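Side-chain contacts in extracellular matrix-binding protein ebh (Staphylococcus aureus subsp. aureus, PDB 4KJM), which probably acts as a cell-surface adhesin that binds extracellular matrix, here seen as one all-helical FIVAR and GA-module segment of a much longer chain: residues K82-T87 with D118-A123; F23-E28 with A110-N115. All coordinates share one frame; numbering follows the deposited sequence.

Contact 1: K82-T87 with D118-A123. With ZN (zinc ion), chain I; ZN (zinc ion), chain G; ZN (zinc ion), chain H.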
loop_
_atom_site.group_PDB
_atom_site.type_symbol
_atom_site.label_atom_id
_atom_site.label_comp_id
_atom_site.label_asym_id
_atom_site.label_seq_id
_atom_site.Cartn_x
_atom_site.Cartn_y
_atom_site.Cartn_z
ATOM N N LYS A 82 -3.390 1.781 19.931
ATOM C CA LYS A 82 -2.300 1.325 20.764
ATOM C C LYS A 82 -1.964 2.357 21.899
ATOM O O LYS A 82 -1.844 1.964 23.048
ATOM C CB LYS A 82 -1.072 1.071 19.906
ATOM C CG LYS A 82 -1.181 -0.146 18.982
ATOM C CD LYS A 82 0.129 -0.378 18.255
ATOM C CE LYS A 82 0.104 -1.583 17.310
ATOM N NZ LYS A 82 1.481 -1.955 16.812
ATOM N N GLN A 83 -1.813 3.642 21.551
ATOM C CA GLN A 83 -1.450 4.673 22.511
ATOM C C GLN A 83 -2.556 4.860 23.536
ATOM O O GLN A 83 -2.287 5.009 24.715
ATOM C CB GLN A 83 -1.156 6.006 21.839
ATOM C CG GLN A 83 -0.781 7.106 22.851
ATOM C CD GLN A 83 0.428 6.749 23.742
ATOM O OE1 GLN A 83 1.583 6.846 23.301
ATOM N NE2 GLN A 83 0.164 6.318 24.990
ATOM N N ALA A 84 -3.803 4.808 23.094
ATOM C CA ALA A 84 -4.917 4.857 24.039
ATOM C C ALA A 84 -4.881 3.696 25.036
ATOM O O ALA A 84 -5.201 3.875 26.240
ATOM C CB ALA A 84 -6.254 4.936 23.316
ATOM N N ALA A 85 -4.589 2.480 24.572
ATOM C CA ALA A 85 -4.509 1.320 25.452
ATOM C C ALA A 85 -3.378 1.502 26.455
ATOM O O ALA A 85 -3.533 1.234 27.654
ATOM C CB ALA A 85 -4.310 0.025 24.636
ATOM N N ILE A 86 -2.248 1.974 25.962
ATOM C CA ILE A 86 -1.036 2.176 26.812
ATOM C C ILE A 86 -1.306 3.188 27.920
ATOM O O ILE A 86 -0.969 2.996 29.100
ATOM C CB ILE A 86 0.141 2.668 25.955
ATOM C CG1 ILE A 86 0.563 1.555 24.973
ATOM C CG2 ILE A 86 1.308 3.130 26.828
ATOM C CD1 ILE A 86 1.075 0.294 25.602
ATOM N N THR A 87 -1.909 4.290 27.514
ATOM C CA THR A 87 -2.273 5.334 28.441
ATOM C C THR A 87 -3.186 4.770 29.509
ATOM O O THR A 87 -2.976 5.010 30.702
ATOM C CB THR A 87 -2.951 6.500 27.716
ATOM O OG1 THR A 87 -1.999 7.078 26.835
ATOM C CG2 THR A 87 -3.411 7.557 28.679
ATOM N N ASP A 118 -9.496 -4.134 22.580
ATOM C CA ASP A 118 -9.725 -5.263 23.532
ATOM C C ASP A 118 -8.739 -5.199 24.683
ATOM O O ASP A 118 -9.081 -5.426 25.858
ATOM C CB ASP A 118 -9.599 -6.613 22.825
ATOM C CG ASP A 118 -10.753 -6.901 21.901
ATOM O OD1 ASP A 118 -11.745 -6.205 22.030
ATOM O OD2 ASP A 118 -10.695 -7.830 21.053
ATOM N N VAL A 119 -7.485 -4.914 24.367
ATOM C CA VAL A 119 -6.496 -4.768 25.461
ATOM C C VAL A 119 -6.884 -3.647 26.436
ATOM O O VAL A 119 -6.838 -3.823 27.660
ATOM C CB VAL A 119 -5.098 -4.527 24.909
ATOM C CG1 VAL A 119 -4.148 -4.170 26.062
ATOM C CG2 VAL A 119 -4.622 -5.747 24.104
ATOM N N GLN A 120 -7.225 -2.471 25.909
ATOM C CA GLN A 120 -7.672 -1.393 26.762
ATOM C C GLN A 120 -8.830 -1.828 27.666
ATOM O O GLN A 120 -8.849 -1.551 28.861
ATOM C CB GLN A 120 -8.109 -0.205 25.929
ATOM C CG GLN A 120 -8.529 0.951 26.822
ATOM C CD GLN A 120 -8.684 2.243 26.056
ATOM O OE1 GLN A 120 -8.212 2.383 24.942
ATOM N NE2 GLN A 120 -9.309 3.195 26.675
ATOM N N HIS A 121 -9.831 -2.462 27.077
ATOM C CA HIS A 121 -10.987 -2.923 27.862
ATOM C C HIS A 121 -10.583 -3.930 28.948
ATOM O O HIS A 121 -10.987 -3.810 30.104
ATOM C CB HIS A 121 -12.025 -3.542 26.931
ATOM C CG HIS A 121 -13.156 -4.174 27.656
ATOM N ND1 HIS A 121 -14.286 -3.477 28.013
ATOM C CD2 HIS A 121 -13.316 -5.427 28.138
ATOM C CE1 HIS A 121 -15.099 -4.275 28.675
ATOM N NE2 HIS A 121 -14.522 -5.455 28.782
ATOM N N ASN A 122 -9.756 -4.909 28.560
ATOM C CA ASN A 122 -9.258 -5.914 29.511
ATOM C C ASN A 122 -8.431 -5.329 30.676
ATOM O O ASN A 122 -8.601 -5.733 31.844
ATOM C CB ASN A 122 -8.507 -7.017 28.777
ATOM C CG ASN A 122 -9.427 -7.792 27.837
ATOM O OD1 ASN A 122 -10.669 -7.724 27.956
ATOM N ND2 ASN A 122 -8.849 -8.477 26.889
ATOM N N ALA A 123 -7.591 -4.362 30.372
ATOM C CA ALA A 123 -6.834 -3.608 31.417
ATOM C C ALA A 123 -7.724 -2.907 32.419
ATOM O O ALA A 123 -7.469 -2.962 33.638
ATOM C CB ALA A 123 -5.934 -2.575 30.776
HETATM ZN ZN ZN I . -14.226 -1.197 28.119
HETATM ZN ZN ZN G . -13.261 -7.037 20.465
HETATM ZN ZN ZN H . -15.591 -6.927 30.264
HETATM O O HOH W 1 -12.313 -8.140 19.116
HETATM O O HOH W 2 -13.983 -5.372 19.570
HETATM O O HOH W 3 -14.766 -8.360 20.761
HETATM O O HOH W 4 -14.728 -8.736 30.204
HETATM O O HOH W 5 -17.508 -7.076 29.704
#
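With chi1 at -178° and an extended chain beyond CG, Gln120 carries its amide across to Ala84 and Ala85 on the facing helix. OE1 comes to rest beside the Ala84-Ala85 peptide, 3.6 Å from Ala84 C. The methyl of Ala84 touches the same oxygen, with CB also 3.6 Å from Gln120 OE1. No hydrogen bond joins the two segments; the amide oxygen lies against the peptide by contact.

Closer to the backbones, small groups meet. Ala85 CB packs against Gln120 CB at 4.0 Å, and the two CA atoms are nearly as close, Ala85 CA to Gln120 CA 4.4 Å. Val119 adds a looser apolar touch through CG1. The axes are 8.6 Å apart and run almost parallel, at 11°. Helix 97-108 covers Ala85 through Ala107, while Val119 reaches Ile89 and Gln106.

The far side of helix 113-127 carries metal. His121 uses both ring nitrogens, ND1 on one zinc ion at 2.3 Å and NE2 on a second. Asp118 OD1 binds a third zinc ion at 2.3 Å, with Asp118 OD2 farther off at 2.7 Å and three waters on the same ion. One of these waters also donates to Asp118 OD2. The zinc ions take no part in the helix packing.

Lys82 points away from this interface and hydrogen-bonds Thr9 and Gly5 of the second subunit. The arrangement is the pairing of the first and third helices of a three-helix bundle, the fold of GA modules, with helix 97-108 as the antiparallel middle member.

Contact 2: F23-E28 with A110-N115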
loop_
_atom_site.group_PDB
_atom_site.type_symbol
_atom_site.label_atom_id
_atom_site.label_comp_id
_atom_site.label_asym_id
_atom_site.label_seq_id
_atom_site.Cartn_x
_atom_site.Cartn_y
_atom_site.Cartn_z
ATOM N N PHE A 23 -6.619 -0.174 4.895
ATOM C CA PHE A 23 -8.036 -0.036 4.436
ATOM C C PHE A 23 -9.029 -0.523 5.480
ATOM O O PHE A 23 -9.992 0.169 5.828
ATOM C CB PHE A 23 -8.242 -0.797 3.154
ATOM C CG PHE A 23 -9.677 -0.809 2.723
ATOM C CD1 PHE A 23 -10.215 0.252 2.024
ATOM C CD2 PHE A 23 -10.481 -1.878 3.052
ATOM C CE1 PHE A 23 -11.550 0.211 1.661
ATOM C CE2 PHE A 23 -11.824 -1.896 2.745
ATOM C CZ PHE A 23 -12.349 -0.848 2.028
ATOM N N LEU A 24 -8.799 -1.745 5.949
ATOM C CA LEU A 24 -9.767 -2.453 6.786
ATOM C C LEU A 24 -10.091 -1.650 8.062
ATOM O O LEU A 24 -11.212 -1.613 8.460
ATOM C CB LEU A 24 -9.298 -3.882 7.105
ATOM C CG LEU A 24 -9.189 -4.940 5.964
ATOM C CD1 LEU A 24 -8.425 -6.179 6.430
ATOM C CD2 LEU A 24 -10.558 -5.275 5.535
ATOM N N ASP A 25 -9.074 -0.979 8.634
ATOM C CA ASP A 25 -9.206 -0.202 9.835
ATOM C C ASP A 25 -9.377 1.317 9.569
ATOM O O ASP A 25 -9.376 2.103 10.520
ATOM C CB ASP A 25 -8.031 -0.467 10.821
ATOM C CG ASP A 25 -8.180 -1.776 11.595
ATOM O OD1 ASP A 25 -9.311 -2.333 11.659
ATOM O OD2 ASP A 25 -7.142 -2.298 12.074
ATOM N N ALA A 26 -9.464 1.730 8.292
ATOM C CA ALA A 26 -9.756 3.113 7.994
ATOM C C ALA A 26 -11.169 3.438 8.473
ATOM O O ALA A 26 -11.990 2.557 8.592
ATOM C CB ALA A 26 -9.624 3.372 6.506
ATOM N N ASP A 27 -11.443 4.700 8.710
ATOM C CA ASP A 27 -12.743 5.157 9.045
ATOM C C ASP A 27 -13.692 4.701 7.969
ATOM O O ASP A 27 -13.348 4.746 6.800
ATOM C CB ASP A 27 -12.801 6.686 9.064
ATOM C CG ASP A 27 -11.845 7.311 10.078
ATOM O OD1 ASP A 27 -11.439 6.665 11.049
ATOM O OD2 ASP A 27 -11.520 8.483 9.860
ATOM N N GLU A 28 -14.925 4.369 8.357
ATOM C CA GLU A 28 -15.890 3.859 7.397
ATOM C C GLU A 28 -16.157 4.778 6.195
ATOM O O GLU A 28 -16.277 4.304 5.052
ATOM C CB GLU A 28 -17.214 3.539 8.118
ATOM C CG GLU A 28 -18.277 2.948 7.196
ATOM C CD GLU A 28 -19.526 2.488 7.948
ATOM O OE1 GLU A 28 -19.571 2.696 9.200
ATOM O OE2 GLU A 28 -20.469 1.954 7.282
ATOM N N ALA A 110 -0.564 -5.344 18.845
ATOM C CA ALA A 110 -1.911 -5.448 18.236
ATOM C C ALA A 110 -1.753 -5.247 16.736
ATOM O O ALA A 110 -1.081 -4.294 16.274
ATOM C CB ALA A 110 -2.847 -4.397 18.786
ATOM N N GLN A 111 -2.300 -6.171 15.969
ATOM C CA GLN A 111 -2.231 -6.078 14.514
ATOM C C GLN A 111 -3.432 -5.355 13.879
ATOM O O GLN A 111 -3.441 -5.057 12.650
ATOM C CB GLN A 111 -2.098 -7.519 13.931
ATOM C CG GLN A 111 -1.026 -8.356 14.588
ATOM C CD GLN A 111 -1.503 -9.211 15.786
ATOM O OE1 GLN A 111 -2.490 -8.881 16.482
ATOM N NE2 GLN A 111 -0.760 -10.330 16.052
ATOM N N ARG A 112 -4.503 -5.249 14.662
ATOM C CA ARG A 112 -5.762 -4.612 14.249
ATOM C C ARG A 112 -6.228 -3.692 15.320
ATOM O O ARG A 112 -5.933 -3.902 16.513
ATOM C CB ARG A 112 -6.885 -5.621 13.932
ATOM C CG ARG A 112 -6.707 -6.543 12.721
ATOM C CD ARG A 112 -6.534 -5.837 11.384
ATOM N NE ARG A 112 -7.768 -5.117 11.087
ATOM C CZ ARG A 112 -8.855 -5.623 10.553
ATOM N NH1 ARG A 112 -8.897 -6.908 10.198
ATOM N NH2 ARG A 112 -9.944 -4.847 10.445
ATOM N N VAL A 113 -6.969 -2.650 14.937
ATOM C CA VAL A 113 -7.524 -1.698 15.905
ATOM C C VAL A 113 -8.346 -2.433 17.036
ATOM O O VAL A 113 -8.188 -2.136 18.234
ATOM C CB VAL A 113 -8.376 -0.618 15.244
ATOM C CG1 VAL A 113 -9.270 0.127 16.253
ATOM C CG2 VAL A 113 -7.540 0.351 14.454
ATOM N N SER A 114 -9.130 -3.420 16.662
ATOM C CA SER A 114 -9.958 -4.166 17.636
ATOM C C SER A 114 -9.131 -4.864 18.695
ATOM O O SER A 114 -9.547 -4.919 19.842
ATOM C CB SER A 114 -10.846 -5.201 16.946
ATOM O OG SER A 114 -10.047 -6.180 16.332
ATOM N N ASN A 115 -7.955 -5.366 18.326
ATOM C CA ASN A 115 -7.078 -6.010 19.291
ATOM C C ASN A 115 -6.587 -5.000 20.334
ATOM O O ASN A 115 -6.565 -5.298 21.553
ATOM C CB ASN A 115 -5.835 -6.653 18.664
ATOM C CG ASN A 115 -6.158 -7.553 17.498
ATOM O OD1 ASN A 115 -5.549 -7.426 16.437
ATOM N ND2 ASN A 115 -7.101 -8.501 17.692
HETATM O O HOH W 6 -10.049 -3.646 13.844
#
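Asp25 and Val113 bring the two backbones nearest, 6.5 Å between their CA atoms, where the end of helix 21-24 meets the start of helix 113-127. Residues 25 to 27 form the turn before helix 28-44, and Arg112 holds the N-cap position of helix 113-127. The contact is a side-on, two-nitrogen Arg-Asp salt bridge between the FIVAR and GA-module parts of the chain, and the same carboxylate accepts from a backbone N-H in the first turn of helix 113-127.

Arg112 bends at chi2 and chi3, which turns the guanidinium back onto Asp25. It grips with two nitrogens, one to each oxygen. NH2 of Arg112 gives OD1 of Asp25 a bond of 2.9 Å, and NE of Arg112 gives OD2 of Asp25 one of 3.1 Å. The acceptors lie in the guanidinium plane. The two planes are 46° apart, and both bonds meet the oxygens from out of the carboxylate plane. Leu24 CB lies over one guanidinium face, offset toward the rim, 3.5 Å from Arg112 NH2.

The carboxylate also sits at the helix N terminus, whose dipole would probably add to its stabilisation. Gln21 NE2 is a further donor to OD2. Val113 CG2 packs at 3.6 Å from Asp25 CG, and the same valine rests on Leu78 and Ala81 of helix 74-90. A water bridges Asp25 OD1 and Ser114 N. Val113 N donates to Asp25 OD2 at 2.9 Å, nearly straight at 169°, from the face of the carboxylate opposite to Arg112 NE.

From the N terminus the chain first passes 23-28, then runs through helices 28-44, 55-71 and 74-90. Segment 82-87 lies on the last of these. Helix 97-108 follows, and 110-115 closes the long loop of contact 2, with 81 residues between its segments. Helix 113-127 then supplies 118-123 and closes the shorter loop of contact 1. The segments alternate, so the two contacts cross. Contact 1 lies within the GA module, while contact 2 ties that module back to the FIVAR part. Helix 113-127 serves both. Their centres are 14 Å apart, and they meet where Lys82 CE packs on Ala110 O.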